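Local coordinates for protein indole-3-acetic acid-amido synthetase GH3.15 (Arabidopsis thaliana, PDB 6E1Q) that conjugates amino acids, chiefly glutamine, to the auxin precursor indole-3-butyric acid and to the herbicide 2,4-DB, spending ATP through acyl adenylation, at residues S324-S329 and V346-I351; C331-N336 and G355-L360. One frame throughout, in Å; residues are numbered along the deposited sequence.

Contact 1. Residues S324-S329 and V346-I351; sequences SFYGSS and VSYTII. With CFA ((2,4-dichlorophenoxy)acetic acid), chain D.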
ATOM      1  N   SER A 324       6.684  -8.414  -0.446  1.00 31.41           N
ATOM      2  CA  SER A 324       8.135  -8.520  -0.433  1.00 36.49           C
ATOM      3  C   SER A 324       8.843  -7.267   0.058  1.00 34.46           C
ATOM      4  O   SER A 324      10.016  -7.354   0.436  1.00 34.88           O
ATOM      5  CB  SER A 324       8.644  -8.830  -1.843  1.00 34.79           C
ATOM      6  OG  SER A 324       8.189 -10.097  -2.250  1.00 39.76           O
ATOM      7  N   PHE A 325       8.183  -6.110   0.025  1.00 32.16           N
ATOM      8  CA  PHE A 325       8.878  -4.837   0.143  1.00 34.54           C
ATOM      9  C   PHE A 325       8.223  -3.940   1.174  1.00 30.80           C
ATOM     10  O   PHE A 325       6.995  -3.821   1.216  1.00 31.62           O
ATOM     11  CB  PHE A 325       8.914  -4.092  -1.191  1.00 42.59           C
ATOM     12  CG  PHE A 325       9.266  -4.958  -2.374  1.00 42.81           C
ATOM     13  CD1 PHE A 325      10.595  -5.225  -2.680  1.00 38.26           C
ATOM     14  CD2 PHE A 325       8.272  -5.468  -3.200  1.00 50.25           C
ATOM     15  CE1 PHE A 325      10.930  -6.006  -3.778  1.00 44.52           C
ATOM     16  CE2 PHE A 325       8.600  -6.249  -4.300  1.00 56.60           C
ATOM     17  CZ  PHE A 325       9.931  -6.517  -4.589  1.00 53.84           C
ATOM     18  N   TYR A 326       9.058  -3.282   1.982  1.00 31.80           N
ATOM     19  CA  TYR A 326       8.599  -2.244   2.902  1.00 37.38           C
ATOM     20  C   TYR A 326       9.343  -0.963   2.544  1.00 40.21           C
ATOM     21  O   TYR A 326      10.570  -0.880   2.699  1.00 31.12           O
ATOM     22  CB  TYR A 326       8.818  -2.623   4.369  1.00 30.59           C
ATOM     23  CG  TYR A 326       8.505  -1.461   5.283  1.00 34.21           C
ATOM     24  CD1 TYR A 326       7.232  -0.895   5.299  1.00 36.90           C
ATOM     25  CD2 TYR A 326       9.475  -0.905   6.086  1.00 38.01           C
ATOM     26  CE1 TYR A 326       6.938   0.191   6.100  1.00 34.67           C
ATOM     27  CE2 TYR A 326       9.193   0.181   6.905  1.00 37.28           C
ATOM     28  CZ  TYR A 326       7.930   0.726   6.907  1.00 34.85           C
ATOM     29  OH  TYR A 326       7.670   1.813   7.714  1.00 35.51           O
ATOM     30  N   GLY A 327       8.600   0.026   2.062  1.00 37.36           N
ATOM     31  CA  GLY A 327       9.197   1.266   1.596  1.00 49.85           C
ATOM     32  C   GLY A 327       8.183   2.389   1.518  1.00 48.97           C
ATOM     33  O   GLY A 327       6.994   2.211   1.782  1.00 45.26           O
ATOM     34  N   SER A 328       8.678   3.567   1.155  1.00 40.36           N
ATOM     35  CA  SER A 328       7.847   4.754   1.043  1.00 32.91           C
ATOM     36  C   SER A 328       8.528   5.667   0.046  1.00 39.52           C
ATOM     37  O   SER A 328       9.668   5.423  -0.354  1.00 37.56           O
ATOM     38  CB  SER A 328       7.656   5.457   2.395  1.00 29.98           C
ATOM     39  OG  SER A 328       8.905   5.943   2.870  1.00 41.28           O
ATOM     40  N   SER A 329       7.814   6.721  -0.368  1.00 33.10           N
ATOM     41  CA  SER A 329       8.434   7.712  -1.243  1.00 38.67           C
ATOM     42  C   SER A 329       9.744   8.194  -0.650  1.00 30.19           C
ATOM     43  O   SER A 329      10.729   8.367  -1.371  1.00 31.64           O
ATOM     44  CB  SER A 329       7.490   8.895  -1.479  1.00 36.16           C
ATOM     45  OG  SER A 329       6.365   8.480  -2.231  1.00 46.59           O
ATOM     46  N   VAL A 346       4.066 -11.695   8.013  1.00 39.58           N
ATOM     47  CA  VAL A 346       5.024 -10.915   7.237  1.00 36.25           C
ATOM     48  C   VAL A 346       5.881 -10.062   8.172  1.00 32.47           C
ATOM     49  O   VAL A 346       5.363  -9.310   9.006  1.00 35.70           O
ATOM     50  CB  VAL A 346       4.287 -10.046   6.208  1.00 34.56           C
ATOM     51  CG1 VAL A 346       5.227  -8.990   5.655  1.00 41.69           C
ATOM     52  CG2 VAL A 346       3.712 -10.920   5.090  1.00 29.19           C
ATOM     53  N   SER A 347       7.203 -10.174   8.037  1.00 28.13           N
ATOM     54  CA  SER A 347       8.142  -9.290   8.717  1.00 28.81           C
ATOM     55  C   SER A 347       9.182  -8.786   7.724  1.00 31.59           C
ATOM     56  O   SER A 347       9.644  -9.542   6.867  1.00 34.03           O
ATOM     57  CB  SER A 347       8.858  -9.995   9.878  1.00 33.16           C
ATOM     58  OG  SER A 347       8.189  -9.773  11.097  1.00 51.85           O
ATOM     59  N   TYR A 348       9.588  -7.525   7.877  1.00 28.68           N
ATOM     60  CA  TYR A 348      10.513  -6.878   6.948  1.00 30.57           C
ATOM     61  C   TYR A 348      11.848  -6.611   7.625  1.00 33.45           C
ATOM     62  O   TYR A 348      11.903  -5.984   8.689  1.00 30.58           O
ATOM     63  CB  TYR A 348       9.921  -5.575   6.425  1.00 27.01           C
ATOM     64  CG  TYR A 348       8.593  -5.733   5.727  1.00 27.89           C
ATOM     65  CD1 TYR A 348       8.522  -6.263   4.437  1.00 33.24           C
ATOM     66  CD2 TYR A 348       7.411  -5.309   6.332  1.00 30.16           C
ATOM     67  CE1 TYR A 348       7.296  -6.386   3.766  1.00 28.86           C
ATOM     68  CE2 TYR A 348       6.175  -5.430   5.681  1.00 35.67           C
ATOM     69  CZ  TYR A 348       6.124  -5.967   4.398  1.00 35.72           C
ATOM     70  OH  TYR A 348       4.908  -6.083   3.751  1.00 31.27           O
ATOM     71  N   THR A 349      12.918  -7.086   7.005  1.00 25.57           N
ATOM     72  CA  THR A 349      14.264  -6.845   7.484  1.00 28.45           C
ATOM     73  C   THR A 349      14.749  -5.519   6.910  1.00 32.42           C
ATOM     74  O   THR A 349      14.704  -5.321   5.696  1.00 33.12           O
ATOM     75  CB  THR A 349      15.173  -7.980   7.031  1.00 30.12           C
ATOM     76  OG1 THR A 349      14.678  -9.231   7.533  1.00 33.36           O
ATOM     77  CG2 THR A 349      16.596  -7.753   7.524  1.00 25.94           C
ATOM     78  N   ILE A 350      15.211  -4.616   7.776  1.00 35.57           N
ATOM     79  CA  ILE A 350      15.724  -3.324   7.322  1.00 32.76           C
ATOM     80  C   ILE A 350      17.052  -3.524   6.611  1.00 30.32           C
ATOM     81  O   ILE A 350      17.911  -4.289   7.063  1.00 38.02           O
ATOM     82  CB  ILE A 350      15.865  -2.357   8.510  1.00 40.47           C
ATOM     83  CG1 ILE A 350      14.508  -2.137   9.181  1.00 36.17           C
ATOM     84  CG2 ILE A 350      16.438  -1.036   8.065  1.00 33.30           C
ATOM     85  CD1 ILE A 350      13.449  -1.577   8.246  1.00 40.82           C
ATOM     86  N   ILE A 351      17.224  -2.863   5.468  1.00 35.57           N
ATOM     87  CA  ILE A 351      18.417  -3.034   4.646  1.00 32.34           C
ATOM     88  C   ILE A 351      19.360  -1.859   4.924  1.00 34.01           C
ATOM     89  O   ILE A 351      19.047  -0.724   4.530  1.00 37.85           O
ATOM     90  CB  ILE A 351      18.067  -3.145   3.158  1.00 35.23           C
ATOM     91  CG1 ILE A 351      17.182  -4.376   2.955  1.00 36.55           C
ATOM     92  CG2 ILE A 351      19.329  -3.281   2.326  1.00 36.99           C
ATOM     93  CD1 ILE A 351      17.863  -5.709   3.416  1.00 40.87           C
TER
HETATM   94  C1  CFA D 603       8.237  -0.181  -2.771  1.00104.65           C
HETATM   95  C2  CFA D 603       7.746  -0.802  -4.083  1.00106.32           C
HETATM   96  C1' CFA D 603       8.688  -1.801  -6.048  1.00105.66           C
HETATM   97  C2' CFA D 603       8.022  -1.321  -7.171  1.00106.36           C
HETATM   98  C3' CFA D 603       7.877  -2.134  -8.288  1.00103.40           C
HETATM   99  C4' CFA D 603       8.400  -3.419  -8.287  1.00103.50           C
HETATM  100  C5' CFA D 603       9.068  -3.891  -7.171  1.00101.21           C
HETATM  101 CL3  CFA D 603       7.346   0.336  -7.190  1.00108.69          CL
HETATM  102  C6' CFA D 603       9.214  -3.082  -6.059  1.00103.35           C
HETATM  103  O1  CFA D 603       9.327  -0.569  -2.283  1.00101.99           O
HETATM  104  O2  CFA D 603       7.573   0.706  -2.167  1.00103.69           O
HETATM  105  O1' CFA D 603       8.865  -1.005  -4.904  1.00106.98           O
HETATM  106 CL4  CFA D 603       8.228  -4.480  -9.715  1.00108.78          CL

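Contact 2. Residues C331-N336 and G355-L360; sequences CFMGVN and GYFEFL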
ATOM      1  N   CYS A 331      11.864   6.691   1.490  1.00 31.26           N
ATOM      2  CA  CYS A 331      12.962   5.750   1.692  1.00 35.87           C
ATOM      3  C   CYS A 331      12.514   4.330   1.400  1.00 30.96           C
ATOM      4  O   CYS A 331      11.476   3.897   1.908  1.00 33.01           O
ATOM      5  CB  CYS A 331      13.483   5.827   3.135  1.00 27.29           C
ATOM      6  SG  CYS A 331      15.152   5.179   3.305  1.00 43.77           S
ATOM      7  N   PHE A 332      13.285   3.590   0.612  1.00 27.33           N
ATOM      8  CA  PHE A 332      13.101   2.142   0.562  1.00 29.72           C
ATOM      9  C   PHE A 332      13.768   1.532   1.786  1.00 40.69           C
ATOM     10  O   PHE A 332      14.948   1.786   2.040  1.00 44.24           O
ATOM     11  CB  PHE A 332      13.706   1.538  -0.702  1.00 36.95           C
ATOM     12  CG  PHE A 332      13.421   0.085  -0.850  1.00 59.63           C
ATOM     13  CD1 PHE A 332      12.118  -0.365  -0.985  1.00 64.62           C
ATOM     14  CD2 PHE A 332      14.444  -0.844  -0.822  1.00 77.54           C
ATOM     15  CE1 PHE A 332      11.844  -1.714  -1.108  1.00 69.33           C
ATOM     16  CE2 PHE A 332      14.169  -2.198  -0.949  1.00 78.10           C
ATOM     17  CZ  PHE A 332      12.872  -2.628  -1.094  1.00 73.76           C
ATOM     18  N   MET A 333      13.032   0.723   2.538  1.00 30.91           N
ATOM     19  CA  MET A 333      13.503   0.431   3.889  1.00 39.93           C
ATOM     20  C   MET A 333      13.776  -1.035   4.175  1.00 40.17           C
ATOM     21  O   MET A 333      14.794  -1.342   4.807  1.00 41.67           O
ATOM     22  CB  MET A 333      12.506   0.969   4.906  1.00 37.08           C
ATOM     23  CG  MET A 333      12.688   2.454   5.115  1.00 44.93           C
ATOM     24  SD  MET A 333      11.461   3.206   6.163  1.00 49.49           S
ATOM     25  CE  MET A 333      10.073   3.346   5.030  1.00 45.26           C
ATOM     26  N   GLY A 334      12.910  -1.956   3.754  1.00 36.36           N
ATOM     27  CA  GLY A 334      13.087  -3.338   4.160  1.00 38.48           C
ATOM     28  C   GLY A 334      12.568  -4.306   3.127  1.00 35.30           C
ATOM     29  O   GLY A 334      11.785  -3.941   2.246  1.00 29.62           O
ATOM     30  N   VAL A 335      13.003  -5.560   3.255  1.00 27.78           N
ATOM     31  CA  VAL A 335      12.484  -6.630   2.415  1.00 34.20           C
ATOM     32  C   VAL A 335      12.122  -7.831   3.274  1.00 35.46           C
ATOM     33  O   VAL A 335      12.599  -7.997   4.401  1.00 31.88           O
ATOM     34  CB  VAL A 335      13.470  -7.055   1.304  1.00 40.42           C
ATOM     35  CG1 VAL A 335      13.525  -5.986   0.224  1.00 41.03           C
ATOM     36  CG2 VAL A 335      14.848  -7.351   1.881  1.00 36.49           C
ATOM     37  N   ASN A 336      11.288  -8.690   2.708  1.00 28.76           N
ATOM     38  CA  ASN A 336      10.821  -9.891   3.392  1.00 30.20           C
ATOM     39  C   ASN A 336      11.756 -11.034   3.019  1.00 30.38           C
ATOM     40  O   ASN A 336      11.770 -11.488   1.874  1.00 34.01           O
ATOM     41  CB  ASN A 336       9.364 -10.148   3.009  1.00 27.86           C
ATOM     42  CG  ASN A 336       8.733 -11.354   3.708  1.00 34.69           C
ATOM     43  OD1 ASN A 336       7.562 -11.664   3.437  1.00 34.02           O
ATOM     44  ND2 ASN A 336       9.475 -12.052   4.534  1.00 23.12           N
ATOM     45  N   GLY A 355      19.814   3.825   3.729  1.00 37.40           N
ATOM     46  CA  GLY A 355      19.633   5.039   4.498  1.00 37.70           C
ATOM     47  C   GLY A 355      20.110   4.805   5.908  1.00 30.86           C
ATOM     48  O   GLY A 355      20.465   3.693   6.283  1.00 35.69           O
ATOM     49  N   TYR A 356      20.154   5.885   6.682  1.00 30.06           N
ATOM     50  CA  TYR A 356      20.466   5.802   8.107  1.00 30.97           C
ATOM     51  C   TYR A 356      19.154   5.801   8.877  1.00 33.62           C
ATOM     52  O   TYR A 356      18.358   6.739   8.752  1.00 33.61           O
ATOM     53  CB  TYR A 356      21.356   6.959   8.572  1.00 38.28           C
ATOM     54  CG  TYR A 356      21.812   6.817  10.017  1.00 36.36           C
ATOM     55  CD1 TYR A 356      22.817   5.920  10.363  1.00 32.97           C
ATOM     56  CD2 TYR A 356      21.222   7.564  11.035  1.00 36.72           C
ATOM     57  CE1 TYR A 356      23.232   5.780  11.674  1.00 40.25           C
ATOM     58  CE2 TYR A 356      21.629   7.427  12.359  1.00 40.97           C
ATOM     59  CZ  TYR A 356      22.641   6.534  12.670  1.00 43.69           C
ATOM     60  OH  TYR A 356      23.068   6.380  13.973  1.00 42.00           O
ATOM     61  N   PHE A 357      18.942   4.759   9.675  1.00 30.68           N
ATOM     62  CA  PHE A 357      17.634   4.450  10.243  1.00 29.66           C
ATOM     63  C   PHE A 357      17.692   4.543  11.758  1.00 36.14           C
ATOM     64  O   PHE A 357      18.436   3.795  12.401  1.00 44.69           O
ATOM     65  CB  PHE A 357      17.176   3.052   9.827  1.00 28.21           C
ATOM     66  CG  PHE A 357      17.069   2.860   8.341  1.00 33.99           C
ATOM     67  CD1 PHE A 357      16.068   3.491   7.621  1.00 39.66           C
ATOM     68  CD2 PHE A 357      17.949   2.039   7.669  1.00 31.24           C
ATOM     69  CE1 PHE A 357      15.967   3.314   6.256  1.00 43.25           C
ATOM     70  CE2 PHE A 357      17.843   1.847   6.322  1.00 35.85           C
ATOM     71  CZ  PHE A 357      16.852   2.497   5.606  1.00 43.00           C
ATOM     72  N   GLU A 358      16.906   5.446  12.324  1.00 42.26           N
ATOM     73  CA  GLU A 358      16.684   5.496  13.761  1.00 40.50           C
ATOM     74  C   GLU A 358      15.240   5.127  14.063  1.00 41.07           C
ATOM     75  O   GLU A 358      14.397   5.011  13.168  1.00 37.60           O
ATOM     76  CB  GLU A 358      17.018   6.880  14.323  1.00 38.45           C
ATOM     77  CG  GLU A 358      18.489   7.251  14.178  1.00 34.76           C
ATOM     78  CD  GLU A 358      18.741   8.703  14.524  1.00 45.78           C
ATOM     79  OE1 GLU A 358      18.331   9.581  13.732  1.00 42.90           O
ATOM     80  OE2 GLU A 358      19.342   8.965  15.589  1.00 49.19           O
ATOM     81  N   PHE A 359      14.950   4.933  15.343  1.00 35.38           N
ATOM     82  CA  PHE A 359      13.632   4.437  15.719  1.00 34.56           C
ATOM     83  C   PHE A 359      13.169   5.142  16.976  1.00 35.78           C
ATOM     84  O   PHE A 359      13.853   5.123  18.003  1.00 38.25           O
ATOM     85  CB  PHE A 359      13.641   2.919  15.890  1.00 31.60           C
ATOM     86  CG  PHE A 359      13.883   2.206  14.594  1.00 33.22           C
ATOM     87  CD1 PHE A 359      15.177   1.973  14.153  1.00 27.31           C
ATOM     88  CD2 PHE A 359      12.822   1.872  13.762  1.00 32.16           C
ATOM     89  CE1 PHE A 359      15.407   1.375  12.925  1.00 28.27           C
ATOM     90  CE2 PHE A 359      13.043   1.266  12.546  1.00 28.95           C
ATOM     91  CZ  PHE A 359      14.344   1.017  12.131  1.00 28.57           C
ATOM     92  N   LEU A 360      12.010   5.762  16.872  1.00 36.03           N
ATOM     93  CA  LEU A 360      11.385   6.458  17.978  1.00 40.62           C
ATOM     94  C   LEU A 360      10.445   5.491  18.692  1.00 40.74           C
ATOM     95  O   LEU A 360       9.518   4.948  18.074  1.00 36.76           O
ATOM     96  CB  LEU A 360      10.650   7.679  17.428  1.00 40.67           C
ATOM     97  CG  LEU A 360       9.823   8.593  18.308  1.00 51.83           C
ATOM     98  CD1 LEU A 360      10.579   8.949  19.581  1.00 57.69           C
ATOM     99  CD2 LEU A 360       9.488   9.835  17.481  1.00 50.89           C
TER

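Contact 1. Residues S324-S329 and V346-I351
The acyl-acid and ATP site of this adenylating enzyme of the ANL clan runs through the contact: Phe325 serves both the acyl and ATP sites, and Tyr326 and Tyr348 belong to the ATP site. Packing evidence comes first from CB of Tyr326, which sits over one face of the Tyr348 ring, 3.6 Å from its centroid and 20° off the ring normal, a CH-pi contact. Its closest approach is to CG of Tyr348, at 3.4 Å. The two rings are nearly parallel, planes at 28°, but are slid apart to a centroid separation of 5.7 Å and barely overlap. Tyr326 carries its ring past Tyr348 because CG lies opposite the backbone N (chi1 172°), and its hydroxyl bonds to Asp408 of the ATP site. The outer end of the Tyr348 ring reaches the 324-325 backbone, with CE1 3.6 Å from Phe325 O, and its OH is hydrogen-bonded to Ser323. Phe325 points away from Tyr348, with Ser324 CB over one face of its ring. The bound (2,4-dichlorophenoxy)acetic acid meets the opposite face with a corner of its own ring: C6' stands 3.6 Å above the Phe325 plane, over the centre.

Contact 2. Residues C331-N336 and G355-L360
Cys331 opens the contact by directing its side chain at Phe357: SG anti to the backbone N (chi1 -159°) comes 3.6 Å from Phe357 CE1. The sulfur is 4.8 Å from the ring centroid and 73° off the ring normal, so this sulfur-aromatic contact is oblique and meets the outer end of the ring, with CZ of Phe357 also close. Next in sequence, Phe332 presents only its backbone here; its carbonyl O lies near the plane of the Phe357 ring, at the edge, 4.1 Å from CZ. Its own ring goes to the ligand pocket, where it touches bound (2,4-dichlorophenoxy)acetic acid and Phe325. Met333 then brings CG to within 3.6 Å of Phe357 CE1, approaching the ring obliquely from the same outer end. Past that point the thioether chain bends at chi3 (-78°), and the sulfur and CE turn off from strand 356-361. CE1 of Phe357 is thus flanked by Cys331 SG and Met333 CG, which lie on opposite sides of the ring plane, while the Gly355 carbonyl carbon lies over one face of the ring, 3.7 Å above the plane and towards its rim. Val395 of strand 390-396 touches both Met333 and Phe357, widening this buried apolar cluster. Met333, which touches Phe357, is also one of the two residues, with Gly334, that face Tyr326 of strand 321-327 in a classic beta bulge.

The centres of contacts 1 and 2 are 8 Å apart, and their segments alternate along the chain: 324-329, 331-336, 346-351, 355-360. Strand 332-335 lies between strands 321-327 and 348-350, antiparallel to both. The CA atoms of Tyr326 and Tyr348 are nevertheless only 6.4 Å apart, which shows the two flanking strands folded towards each other there. Backbone pairing supports this order: Gly334 N is 2.8 Å from Tyr326 O, and Thr349 N is 2.8 Å from Val335 O, both probable hydrogen bonds. Strand 356-361 is not next to strand 332-335; Ile351 O meets Phe357 CE2 by packing. Substrate-binding Phe325 and Phe332 stand on adjacent strands; Phe332 sends its ring to the ligand pocket while its carbonyl O and its neighbours Cys331 and Met333 meet Phe357.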